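Local coordinates for protein ORF10 (Moritella marina, PDB 6RIW) that forms the ketosynthase–chain length factor part of a polyunsaturated fatty acid synthase, where it probably catalyses the condensation step that lengthens carrier-protein-bound acyl chains, at residues A10-G15 / G64-F69; D87-W92 / G221-A226; E759-R764 / S883-A888; A746-K751 / S845-A850. All blocks are in the same frame, centred on the assembly; numbering follows the deposited sequence.

Contact 1: residues A10-G15 / G64-F69; sequences ANLFPG and GYISDF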
loop_
_atom_site.group_PDB
_atom_site.type_symbol
_atom_site.label_atom_id
_atom_site.label_comp_id
_atom_site.label_asym_id
_atom_site.label_seq_id
_atom_site.Cartn_x
_atom_site.Cartn_y
_atom_site.Cartn_z
ATOM N N ALA A 10 3.186 20.074 7.508
ATOM C CA ALA A 10 2.416 19.725 8.693
ATOM C C ALA A 10 2.864 18.361 9.200
ATOM O O ALA A 10 3.371 17.524 8.444
ATOM C CB ALA A 10 0.917 19.736 8.409
ATOM N N ASN A 11 2.647 18.134 10.493
ATOM C CA ASN A 11 3.034 16.862 11.081
ATOM C C ASN A 11 2.076 16.454 12.185
ATOM O O ASN A 11 1.517 17.293 12.901
ATOM C CB ASN A 11 4.436 16.917 11.666
ATOM C CG ASN A 11 4.547 17.949 12.782
ATOM O OD1 ASN A 11 4.412 19.142 12.522
ATOM N ND2 ASN A 11 4.755 17.494 14.023
ATOM N N LEU A 12 1.930 15.139 12.338
ATOM C CA LEU A 12 1.339 14.540 13.536
ATOM C C LEU A 12 2.305 13.427 13.902
ATOM O O LEU A 12 2.249 12.331 13.336
ATOM C CB LEU A 12 -0.085 14.032 13.306
ATOM C CG LEU A 12 -0.798 13.442 14.515
ATOM C CD1 LEU A 12 -0.900 14.493 15.632
ATOM C CD2 LEU A 12 -2.188 12.967 14.077
ATOM N N PHE A 13 3.209 13.728 14.826
ATOM C CA PHE A 13 4.283 12.841 15.243
ATOM C C PHE A 13 4.096 12.459 16.700
ATOM O O PHE A 13 3.389 13.155 17.440
ATOM C CB PHE A 13 5.655 13.519 15.095
ATOM C CG PHE A 13 6.037 13.880 13.687
ATOM C CD1 PHE A 13 5.433 13.268 12.581
ATOM C CD2 PHE A 13 7.020 14.834 13.469
ATOM C CE1 PHE A 13 5.801 13.611 11.288
ATOM C CE2 PHE A 13 7.404 15.187 12.182
ATOM C CZ PHE A 13 6.795 14.567 11.079
ATOM N N PRO A 14 4.716 11.365 17.162
ATOM C CA PRO A 14 4.714 11.106 18.605
ATOM C C PRO A 14 5.200 12.353 19.330
ATOM O O PRO A 14 6.277 12.874 19.014
ATOM C CB PRO A 14 5.679 9.925 18.766
ATOM C CG PRO A 14 5.645 9.220 17.409
ATOM C CD PRO A 14 5.423 10.314 16.397
ATOM N N GLY A 15 4.368 12.904 20.216
ATOM C CA GLY A 15 4.723 14.078 20.976
ATOM C C GLY A 15 4.313 15.418 20.396
ATOM O O GLY A 15 4.345 16.410 21.133
ATOM N N GLY A 64 6.841 4.777 19.225
ATOM C CA GLY A 64 6.443 6.163 19.134
ATOM C C GLY A 64 4.968 6.222 18.803
ATOM O O GLY A 64 4.586 5.875 17.687
ATOM N N TYR A 65 4.123 6.619 19.754
ATOM C CA TYR A 65 2.682 6.576 19.546
ATOM C C TYR A 65 2.087 7.972 19.564
ATOM O O TYR A 65 2.671 8.918 20.107
ATOM C CB TYR A 65 1.989 5.703 20.597
ATOM C CG TYR A 65 2.539 4.307 20.553
ATOM C CD1 TYR A 65 2.280 3.480 19.467
ATOM C CD2 TYR A 65 3.352 3.830 21.579
ATOM C CE1 TYR A 65 2.803 2.204 19.414
ATOM C CE2 TYR A 65 3.875 2.557 21.539
ATOM C CZ TYR A 65 3.599 1.747 20.455
ATOM O OH TYR A 65 4.133 0.475 20.408
ATOM N N ILE A 66 0.924 8.082 18.926
ATOM C CA ILE A 66 0.145 9.316 18.884
ATOM C C ILE A 66 -0.822 9.245 20.053
ATOM O O ILE A 66 -1.756 8.443 20.038
ATOM C CB ILE A 66 -0.619 9.476 17.561
ATOM C CG1 ILE A 66 0.334 9.470 16.363
ATOM C CG2 ILE A 66 -1.475 10.757 17.574
ATOM C CD1 ILE A 66 1.499 10.469 16.510
ATOM N N SER A 67 -0.608 10.083 21.063
ATOM C CA SER A 67 -1.441 10.083 22.257
ATOM C C SER A 67 -2.285 11.349 22.302
ATOM O O SER A 67 -1.812 12.430 21.930
ATOM C CB SER A 67 -0.586 9.992 23.520
ATOM O OG SER A 67 0.178 8.794 23.500
ATOM N N ASP A 68 -3.541 11.199 22.732
ATOM C CA ASP A 68 -4.397 12.335 23.089
ATOM C C ASP A 68 -4.625 13.287 21.915
ATOM O O ASP A 68 -4.678 14.510 22.078
ATOM C CB ASP A 68 -3.816 13.077 24.294
ATOM C CG ASP A 68 -3.616 12.157 25.489
ATOM O OD1 ASP A 68 -4.568 11.407 25.821
ATOM O OD2 ASP A 68 -2.512 12.154 26.076
ATOM N N PHE A 69 -4.745 12.731 20.716
ATOM C CA PHE A 69 -5.131 13.503 19.538
ATOM C C PHE A 69 -6.641 13.379 19.364
ATOM O O PHE A 69 -7.167 12.268 19.301
ATOM C CB PHE A 69 -4.409 13.010 18.278
ATOM C CG PHE A 69 -4.849 13.714 17.021
ATOM C CD1 PHE A 69 -4.406 15.001 16.741
ATOM C CD2 PHE A 69 -5.728 13.102 16.133
ATOM C CE1 PHE A 69 -4.814 15.661 15.582
ATOM C CE2 PHE A 69 -6.145 13.745 14.974
ATOM C CZ PHE A 69 -5.685 15.039 14.697
HETATM O O HOH W 1 1.648 12.075 20.794
#
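Leu12 lays its CD2 methyl over the centre of the Phe69 ring, 3.8 Å from the ring centroid and only 3° off its normal, a CH-pi contact of almost ideal geometry. The other branch lies toward one side of the same ring, with Leu12 CD1 3.7 Å from Phe69 CD1. Leu12 CG and Phe69 CG are both anti to their own backbone N (chi1 -178° and 176°), which places each CG on the side of the other residue. Ile66 fills the adjoining position. Its CG2 meets Leu12 CG, while its CD1 methyl presses on the peptide bond between Phe13 and Pro14, 3.3 Å from Phe13 C. Pro14 continues the packing along the backbone of Gly64 and Tyr65: its CG lies 3.4 Å from Gly64 C, and a CA-H...O contact of 3.3 Å joins Pro14 CA to Tyr65 O. A water accepts from both Gly15 N and Ser67 N and donates weakly to Tyr65 O. Ile66 N is bound by Glu261 OE2 on the neighbouring strand 259-270, and Phe69 also meets Tyr95 edge to face. With no direct hydrogen bond between the end of strand 4-12 and the 64-69 loop of the ketosynthase half, their fit rests on the shapes of apolar groups, and the water bridges polar backbone atoms of the two segments.

Contact 2: residues D87-W92 / G221-A226; sequences DDLNQW and GAVSAA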
loop_
_atom_site.group_PDB
_atom_site.type_symbol
_atom_site.label_atom_id
_atom_site.label_comp_id
_atom_site.label_asym_id
_atom_site.label_seq_id
_atom_site.Cartn_x
_atom_site.Cartn_y
_atom_site.Cartn_z
ATOM N N ASP A 87 -11.181 5.637 10.585
ATOM C CA ASP A 87 -10.016 5.253 11.376
ATOM C C ASP A 87 -9.019 6.408 11.527
ATOM O O ASP A 87 -8.996 7.365 10.740
ATOM C CB ASP A 87 -9.299 4.066 10.695
ATOM C CG ASP A 87 -8.260 3.387 11.578
ATOM O OD1 ASP A 87 -8.652 2.538 12.429
ATOM O OD2 ASP A 87 -7.034 3.649 11.394
ATOM N N ASP A 88 -8.150 6.267 12.538
ATOM C CA ASP A 88 -6.977 7.140 12.681
ATOM C C ASP A 88 -6.240 7.311 11.360
ATOM O O ASP A 88 -5.733 8.400 11.047
ATOM C CB ASP A 88 -6.006 6.545 13.702
ATOM C CG ASP A 88 -6.453 6.739 15.143
ATOM O OD1 ASP A 88 -7.272 7.647 15.400
ATOM O OD2 ASP A 88 -5.979 5.958 16.008
ATOM N N LEU A 89 -6.101 6.225 10.598
ATOM C CA LEU A 89 -5.412 6.327 9.310
ATOM C C LEU A 89 -5.960 7.488 8.494
ATOM O O LEU A 89 -5.207 8.338 8.003
ATOM C CB LEU A 89 -5.557 5.028 8.531
ATOM C CG LEU A 89 -4.490 4.807 7.451
ATOM C CD1 LEU A 89 -4.415 3.318 7.116
ATOM C CD2 LEU A 89 -4.807 5.610 6.235
ATOM N N ASN A 90 -7.280 7.522 8.320
ATOM C CA ASN A 90 -7.887 8.574 7.514
ATOM C C ASN A 90 -7.828 9.912 8.224
ATOM O O ASN A 90 -7.540 10.946 7.598
ATOM C CB ASN A 90 -9.340 8.217 7.203
ATOM C CG ASN A 90 -9.485 6.827 6.595
ATOM O OD1 ASN A 90 -9.581 6.682 5.386
ATOM N ND2 ASN A 90 -9.499 5.808 7.438
ATOM N N GLN A 91 -8.124 9.922 9.525
ATOM C CA GLN A 91 -8.228 11.194 10.239
ATOM C C GLN A 91 -6.872 11.876 10.351
ATOM O O GLN A 91 -6.775 13.105 10.220
ATOM C CB GLN A 91 -8.826 10.963 11.619
ATOM C CG GLN A 91 -10.277 10.452 11.527
ATOM C CD GLN A 91 -10.957 10.383 12.867
ATOM O OE1 GLN A 91 -10.303 10.372 13.905
ATOM N NE2 GLN A 91 -12.293 10.339 12.853
ATOM N N TRP A 92 -5.818 11.101 10.613
ATOM C CA TRP A 92 -4.496 11.710 10.704
ATOM C C TRP A 92 -4.070 12.293 9.361
ATOM O O TRP A 92 -3.459 13.362 9.314
ATOM C CB TRP A 92 -3.469 10.692 11.185
ATOM C CG TRP A 92 -3.682 10.204 12.578
ATOM C CD1 TRP A 92 -4.578 10.676 13.504
ATOM C CD2 TRP A 92 -2.990 9.124 13.204
ATOM N NE1 TRP A 92 -4.479 9.956 14.664
ATOM C CE2 TRP A 92 -3.504 9.002 14.512
ATOM C CE3 TRP A 92 -1.980 8.250 12.786
ATOM C CZ2 TRP A 92 -3.060 8.017 15.403
ATOM C CZ3 TRP A 92 -1.525 7.279 13.675
ATOM C CH2 TRP A 92 -2.064 7.178 14.973
ATOM N N GLY A 221 3.116 13.237 1.152
ATOM C CA GLY A 221 3.186 12.916 2.556
ATOM C C GLY A 221 3.020 11.433 2.756
ATOM O O GLY A 221 3.120 10.655 1.805
ATOM N N ALA A 222 2.767 11.051 4.008
ATOM C CA ALA A 222 2.625 9.641 4.352
ATOM C C ALA A 222 1.913 9.511 5.688
ATOM O O ALA A 222 1.855 10.454 6.479
ATOM C CB ALA A 222 3.980 8.930 4.409
ATOM N N VAL A 223 1.403 8.310 5.936
ATOM C CA VAL A 223 0.693 7.981 7.165
ATOM C C VAL A 223 1.074 6.554 7.518
ATOM O O VAL A 223 1.278 5.711 6.630
ATOM C CB VAL A 223 -0.837 8.167 7.015
ATOM C CG1 VAL A 223 -1.386 7.256 5.913
ATOM C CG2 VAL A 223 -1.560 7.878 8.338
ATOM N N SER A 224 1.275 6.322 8.813
ATOM C CA SER A 224 1.554 5.012 9.388
ATOM C C SER A 224 0.561 4.869 10.536
ATOM O O SER A 224 0.748 5.474 11.600
ATOM C CB SER A 224 3.012 4.930 9.864
ATOM O OG SER A 224 3.217 3.856 10.768
ATOM N N ALA A 225 -0.510 4.098 10.319
ATOM C CA ALA A 225 -1.549 3.904 11.340
ATOM C C ALA A 225 -2.092 2.481 11.295
ATOM O O ALA A 225 -3.303 2.243 11.431
ATOM C CB ALA A 225 -2.694 4.899 11.160
ATOM N N ALA A 226 -1.209 1.521 11.071
ATOM C CA ALA A 226 -1.605 0.121 11.134
ATOM C C ALA A 226 -1.934 -0.289 12.570
ATOM O O ALA A 226 -1.494 0.333 13.541
ATOM C CB ALA A 226 -0.471 -0.760 10.599
HETATM O O HOH W 2 -5.469 2.099 13.055
#
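Leu89 carries CG anti to its backbone N (chi1 -158°), and Val223 holds CG1 in the crowded position between backbone N and carbonyl carbon (chi1 60°); from the CG so placed, Leu89 CD2 meets Val223 CG1 at 3.8 Å. The two side chains cross at about a right angle. The second Val223 methyl, CG2, rests against the helix backbone at Leu89 O. Ala225 packs beside them: its CB lies 3.6 Å from Leu89 CA and 3.7 Å from Trp92 CZ3, so a single methyl wedges between one turn of the helix and the indole. Trp92 turns its edge to Ser224 O, which lies near the ring plane 3.6 Å from CZ3, while Asp88 CB covers one indole face toward the rim.

The polar part of the contact sits at the helix start. Asp87 is the N-cap, its OD2 accepting a nearly straight bond of 2.9 Å from Leu89 N on the anti side of the carboxylate. A water donates to the same OD2 and to Ala225 O, at 2.8 and 2.7 Å, tying the cap to the loop that follows the strand. Asp87 OD1 is taken by Ser128 OG, and Asp88 forms a salt bridge with Lys127. Helix 88-92 and strand 221-224 run nearly antiparallel, at 150°, and strand 217-224 lies between strands 115-120 and 259-270. A helix laid in this way over a mixed sheet is characteristic of the layered thiolase-like fold, here in the ketosynthase half.

Contact 3: residues E759-R764 / S883-A888; sequences EQVYAR and SSSAQA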
loop_
_atom_site.group_PDB
_atom_site.type_symbol
_atom_site.label_atom_id
_atom_site.label_comp_id
_atom_site.label_asym_id
_atom_site.label_seq_id
_atom_site.Cartn_x
_atom_site.Cartn_y
_atom_site.Cartn_z
ATOM N N GLU A 759 7.901 -6.137 -34.024
ATOM C CA GLU A 759 7.466 -7.492 -33.696
ATOM C C GLU A 759 7.319 -7.728 -32.196
ATOM O O GLU A 759 6.920 -8.822 -31.813
ATOM C CB GLU A 759 8.422 -8.534 -34.286
ATOM C CG GLU A 759 9.809 -8.577 -33.643
ATOM C CD GLU A 759 10.671 -7.364 -34.014
ATOM O OE1 GLU A 759 10.359 -6.648 -35.011
ATOM O OE2 GLU A 759 11.661 -7.119 -33.296
ATOM N N GLN A 760 7.612 -6.737 -31.355
ATOM C CA GLN A 760 7.399 -6.849 -29.917
ATOM C C GLN A 760 6.003 -6.444 -29.472
ATOM O O GLN A 760 5.612 -6.788 -28.356
ATOM C CB GLN A 760 8.366 -5.935 -29.163
ATOM C CG GLN A 760 9.829 -6.232 -29.372
ATOM C CD GLN A 760 10.649 -5.438 -28.403
ATOM O OE1 GLN A 760 10.974 -4.271 -28.656
ATOM N NE2 GLN A 760 10.948 -6.042 -27.254
ATOM N N VAL A 761 5.280 -5.664 -30.268
ATOM C CA VAL A 761 4.202 -4.831 -29.754
ATOM C C VAL A 761 2.869 -5.566 -29.862
ATOM O O VAL A 761 2.458 -5.969 -30.955
ATOM C CB VAL A 761 4.146 -3.489 -30.493
ATOM C CG1 VAL A 761 2.994 -2.656 -29.971
ATOM C CG2 VAL A 761 5.476 -2.765 -30.313
ATOM N N TYR A 762 2.198 -5.749 -28.720
ATOM C CA TYR A 762 0.808 -6.188 -28.757
ATOM C C TYR A 762 -0.086 -5.062 -29.242
ATOM O O TYR A 762 -0.811 -5.206 -30.232
ATOM C CB TYR A 762 0.349 -6.663 -27.375
ATOM C CG TYR A 762 0.880 -8.009 -26.919
ATOM C CD1 TYR A 762 0.232 -9.183 -27.273
ATOM C CD2 TYR A 762 2.013 -8.094 -26.110
ATOM C CE1 TYR A 762 0.689 -10.422 -26.835
ATOM C CE2 TYR A 762 2.482 -9.321 -25.657
ATOM C CZ TYR A 762 1.806 -10.486 -26.024
ATOM O OH TYR A 762 2.284 -11.690 -25.595
ATOM N N ALA A 763 -0.042 -3.925 -28.542
ATOM C CA ALA A 763 -0.865 -2.753 -28.791
ATOM C C ALA A 763 -0.167 -1.586 -28.112
ATOM O O ALA A 763 0.742 -1.783 -27.303
ATOM C CB ALA A 763 -2.295 -2.941 -28.234
ATOM N N ARG A 764 -0.563 -0.372 -28.470
ATOM C CA ARG A 764 -0.041 0.825 -27.834
ATOM C C ARG A 764 -1.099 1.423 -26.926
ATOM O O ARG A 764 -2.280 1.444 -27.277
ATOM C CB ARG A 764 0.379 1.862 -28.874
ATOM C CG ARG A 764 1.780 1.620 -29.349
ATOM C CD ARG A 764 2.216 2.602 -30.422
ATOM N NE ARG A 764 3.465 2.055 -30.931
ATOM C CZ ARG A 764 3.537 1.200 -31.942
ATOM N NH1 ARG A 764 4.718 0.726 -32.313
ATOM N NH2 ARG A 764 2.434 0.858 -32.601
ATOM N N SER A 883 -4.430 1.286 -29.201
ATOM C CA SER A 883 -4.495 1.193 -30.657
ATOM C C SER A 883 -3.694 -0.006 -31.137
ATOM O O SER A 883 -2.733 -0.433 -30.491
ATOM C CB SER A 883 -4.015 2.506 -31.306
ATOM O OG SER A 883 -2.616 2.655 -31.156
ATOM N N SER A 884 -4.129 -0.579 -32.261
ATOM C CA SER A 884 -3.421 -1.705 -32.836
ATOM C C SER A 884 -2.109 -1.240 -33.453
ATOM O O SER A 884 -1.912 -0.059 -33.750
ATOM C CB SER A 884 -4.286 -2.408 -33.890
ATOM O OG SER A 884 -4.695 -1.487 -34.884
ATOM N N SER A 885 -1.222 -2.194 -33.662
ATOM C CA SER A 885 0.107 -1.935 -34.199
ATOM C C SER A 885 0.288 -2.697 -35.510
ATOM O O SER A 885 -0.606 -3.426 -35.965
ATOM C CB SER A 885 1.171 -2.333 -33.187
ATOM O OG SER A 885 1.249 -3.737 -33.096
ATOM N N ALA A 886 1.489 -2.552 -36.087
ATOM C CA ALA A 886 1.746 -3.028 -37.444
ATOM C C ALA A 886 1.807 -4.545 -37.523
ATOM O O ALA A 886 1.337 -5.128 -38.505
ATOM C CB ALA A 886 3.055 -2.420 -37.977
ATOM N N GLN A 887 2.416 -5.203 -36.530
ATOM C CA GLN A 887 2.641 -6.640 -36.542
ATOM C C GLN A 887 2.024 -7.263 -35.300
ATOM O O GLN A 887 1.860 -6.592 -34.281
ATOM C CB GLN A 887 4.139 -7.001 -36.523
ATOM C CG GLN A 887 5.038 -6.274 -37.496
ATOM C CD GLN A 887 6.424 -6.934 -37.607
ATOM O OE1 GLN A 887 6.616 -8.088 -37.193
ATOM N NE2 GLN A 887 7.406 -6.184 -38.123
ATOM N N ALA A 888 1.747 -8.567 -35.372
ATOM C CA ALA A 888 1.421 -9.323 -34.170
ATOM C C ALA A 888 2.686 -9.545 -33.351
ATOM O O ALA A 888 3.777 -9.717 -33.903
ATOM C CB ALA A 888 0.775 -10.665 -34.525
#
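Arg764, extended from CG to NE, brings NH2 to 3.5 Å from Ser885 CB, which approaches the guanidinium plane obliquely. Val761 CG1 lies over one guanidinium face, displaced toward the rim, and touches Ser885 CB at 3.7 Å. Ser885 CB thus meets both the guanidinium tip and the Val761 methyl, which lie about 76° apart as seen from it. At the other end of the arginine side chain, Arg764 CB and Ser883 OG stand next to each other on one face of the sheet, 3.8 Å apart. Both residues have polar partners beyond the contact: Arg764 NE is bonded to Ser753 OG, which helps to fix the direction of the chain, and Ser883 OG to Asp766.

The backbones form a hydrogen-bonded antiparallel pair. Arg764 N donates to Ser883 O at 3.0 Å and Ser883 N returns a bond to Arg764 O at 2.9 Å. This pair joins strand 763-772 to strand 876-884, two neighbours in the sheet of the chain length factor half, whose ketosynthase-like fold brings the strands together across more than a hundred intervening residues. Ala763 CB adds a contact with Ser883 O at 3.4 Å.

Farther along the segments, Gln887, extended beyond CG, reaches Glu759 and sets OE1 3.5 Å from its CB, while the Glu759 chain bends at chi2 (-72°) and its OE2 bonds Thr757. His889, just after Ala888, stacks on the Tyr762 ring and binds Gln760 O through ND1.

Contact 4: residues A746-K751 / S845-A850; sequences AAIVVK and SIIKTA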
loop_
_atom_site.group_PDB
_atom_site.type_symbol
_atom_site.label_atom_id
_atom_site.label_comp_id
_atom_site.label_asym_id
_atom_site.label_seq_id
_atom_site.Cartn_x
_atom_site.Cartn_y
_atom_site.Cartn_z
ATOM N N ALA A 746 -2.235 -10.283 -13.019
ATOM C CA ALA A 746 -1.762 -10.175 -14.394
ATOM C C ALA A 746 -0.682 -9.108 -14.442
ATOM O O ALA A 746 -0.530 -8.312 -13.503
ATOM C CB ALA A 746 -2.926 -9.853 -15.360
ATOM N N ALA A 747 0.084 -9.099 -15.541
ATOM C CA ALA A 747 1.186 -8.157 -15.638
ATOM C C ALA A 747 1.436 -7.813 -17.093
ATOM O O ALA A 747 1.123 -8.602 -17.999
ATOM C CB ALA A 747 2.483 -8.707 -14.997
ATOM N N ILE A 748 1.957 -6.597 -17.310
ATOM C CA ILE A 748 2.370 -6.139 -18.632
ATOM C C ILE A 748 3.726 -5.464 -18.494
ATOM O O ILE A 748 4.117 -5.002 -17.422
ATOM C CB ILE A 748 1.359 -5.160 -19.285
ATOM C CG1 ILE A 748 1.195 -3.881 -18.467
ATOM C CG2 ILE A 748 0.030 -5.855 -19.568
ATOM C CD1 ILE A 748 0.285 -2.824 -19.176
ATOM N N VAL A 749 4.456 -5.436 -19.603
ATOM C CA VAL A 749 5.706 -4.699 -19.716
ATOM C C VAL A 749 5.463 -3.595 -20.724
ATOM O O VAL A 749 4.942 -3.861 -21.812
ATOM C CB VAL A 749 6.866 -5.600 -20.176
ATOM C CG1 VAL A 749 8.118 -4.753 -20.406
ATOM C CG2 VAL A 749 7.126 -6.744 -19.188
ATOM N N VAL A 750 5.822 -2.364 -20.365
ATOM C CA VAL A 750 5.654 -1.228 -21.254
ATOM C C VAL A 750 7.003 -0.540 -21.458
ATOM O O VAL A 750 7.853 -0.485 -20.563
ATOM C CB VAL A 750 4.587 -0.222 -20.751
ATOM C CG1 VAL A 750 3.188 -0.856 -20.765
ATOM C CG2 VAL A 750 4.939 0.340 -19.341
ATOM N N LYS A 751 7.188 -0.008 -22.659
ATOM C CA LYS A 751 8.311 0.849 -23.016
ATOM C C LYS A 751 7.769 1.992 -23.853
ATOM O O LYS A 751 6.697 1.861 -24.458
ATOM C CB LYS A 751 9.366 0.084 -23.831
ATOM C CG LYS A 751 10.335 -0.788 -23.021
ATOM C CD LYS A 751 11.401 -1.333 -23.998
ATOM C CE LYS A 751 12.536 -2.068 -23.331
ATOM N NZ LYS A 751 13.485 -2.553 -24.391
ATOM N N SER A 845 -8.938 -5.490 -18.128
ATOM C CA SER A 845 -9.454 -4.744 -19.282
ATOM C C SER A 845 -8.358 -4.430 -20.290
ATOM O O SER A 845 -8.583 -4.508 -21.507
ATOM C CB SER A 845 -10.093 -3.436 -18.828
ATOM O OG SER A 845 -11.152 -3.674 -17.929
ATOM N N ILE A 846 -7.194 -3.995 -19.805
ATOM C CA ILE A 846 -6.095 -3.659 -20.716
ATOM C C ILE A 846 -5.649 -4.894 -21.481
ATOM O O ILE A 846 -5.435 -4.849 -22.703
ATOM C CB ILE A 846 -4.931 -3.024 -19.934
ATOM C CG1 ILE A 846 -5.280 -1.574 -19.571
ATOM C CG2 ILE A 846 -3.620 -3.083 -20.769
ATOM C CD1 ILE A 846 -4.245 -0.884 -18.633
ATOM N N ILE A 847 -5.528 -6.029 -20.792
ATOM C CA ILE A 847 -5.005 -7.219 -21.462
ATOM C C ILE A 847 -6.012 -7.780 -22.469
ATOM O O ILE A 847 -5.628 -8.164 -23.587
ATOM C CB ILE A 847 -4.578 -8.270 -20.427
ATOM C CG1 ILE A 847 -3.315 -7.751 -19.719
ATOM C CG2 ILE A 847 -4.324 -9.655 -21.112
ATOM C CD1 ILE A 847 -2.730 -8.732 -18.713
ATOM N N LYS A 848 -7.307 -7.840 -22.106
ATOM C CA LYS A 848 -8.322 -8.199 -23.101
ATOM C C LYS A 848 -8.198 -7.319 -24.345
ATOM O O LYS A 848 -8.201 -7.812 -25.484
ATOM C CB LYS A 848 -9.735 -8.054 -22.532
ATOM C CG LYS A 848 -10.819 -8.146 -23.630
ATOM C CD LYS A 848 -12.238 -7.888 -23.108
ATOM C CE LYS A 848 -13.246 -7.652 -24.244
ATOM N NZ LYS A 848 -14.599 -7.303 -23.720
ATOM N N THR A 849 -8.133 -6.007 -24.128
ATOM C CA THR A 849 -8.108 -5.050 -25.231
ATOM C C THR A 849 -6.833 -5.195 -26.050
ATOM O O THR A 849 -6.876 -5.197 -27.291
ATOM C CB THR A 849 -8.240 -3.634 -24.677
ATOM O OG1 THR A 849 -9.478 -3.507 -23.962
ATOM C CG2 THR A 849 -8.189 -2.586 -25.789
ATOM N N ALA A 850 -5.686 -5.336 -25.376
ATOM C CA ALA A 850 -4.431 -5.524 -26.107
ATOM C C ALA A 850 -4.432 -6.816 -26.921
ATOM O O ALA A 850 -3.923 -6.839 -28.047
ATOM C CB ALA A 850 -3.248 -5.508 -25.141
#
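Ile847 supplies most of the apolar contact, reaching from the helix to three consecutive residues of the strand. Its CD1 methyl presses on Ala746 CB at 3.5 Å and comes to 3.9 Å from Ala747 O, while its CG1 touches Ile748 CG2 at 3.8 Å. The side chains of Ile748 and Ile847 slide past each other in opposite directions. Ile748 also meets Ile846, CD1 against CG2 at 4.2 Å. A chi1 of 62° puts Ile748 CG1 between the backbone N and the carbonyl carbon, with CG2 beside the N, from where that methyl reaches Ile847. All of these groups are buried, and the close approach of Ile847 CD1 to the strand is consistent with the small side chain of Ala746.

No hydrogen bond crosses between the segments; the polar interactions belong to the helix itself. Ser845 O receives two donors from Thr849, the backbone N at 3.1 Å and OG1 at 2.8 Å, which arrive from opposite faces of the carbonyl plane. The Thr849 hydroxyl is thereby satisfied within the helix.

The segment axes are 9.5 Å apart at closest approach and make an angle of 61°, so the helix passes steeply across the strand. Strand 741-752 lies between strands 469-478 and 687-694, and Met474 and Phe478 of the former border Ile748 and Ala746. Lys848, on the side of the helix turned from the strand, is bound by Glu801 and Ser828. Ile846 also packs on Val669 and Val673 of helix 668-682 and on Ile868 of strand 865-870.

In the fold
Contacts 1 and 2 belong to the ketosynthase half of the chain, contacts 3 and 4 to the chain length factor half, and the two pairs lie far apart, with centres separated by about 32 Å for contacts 2 and 4 and up to about 52 Å for contacts 1 and 3. Within each half the contacts adjoin. Trp92 of contact 2 touches Leu12, Ile66 and Phe69, so that contacts 1 and 2 pack against each other, and Ala763 of contact 3 meets Ala850 of contact 4. Contact 1 closes before contact 2 opens, whereas the segments of contacts 3 and 4 alternate along the chain. Strands 189-193 and 659-663 pair antiparallel between the halves, consistent with the dimer-like pairing of related ketosynthases.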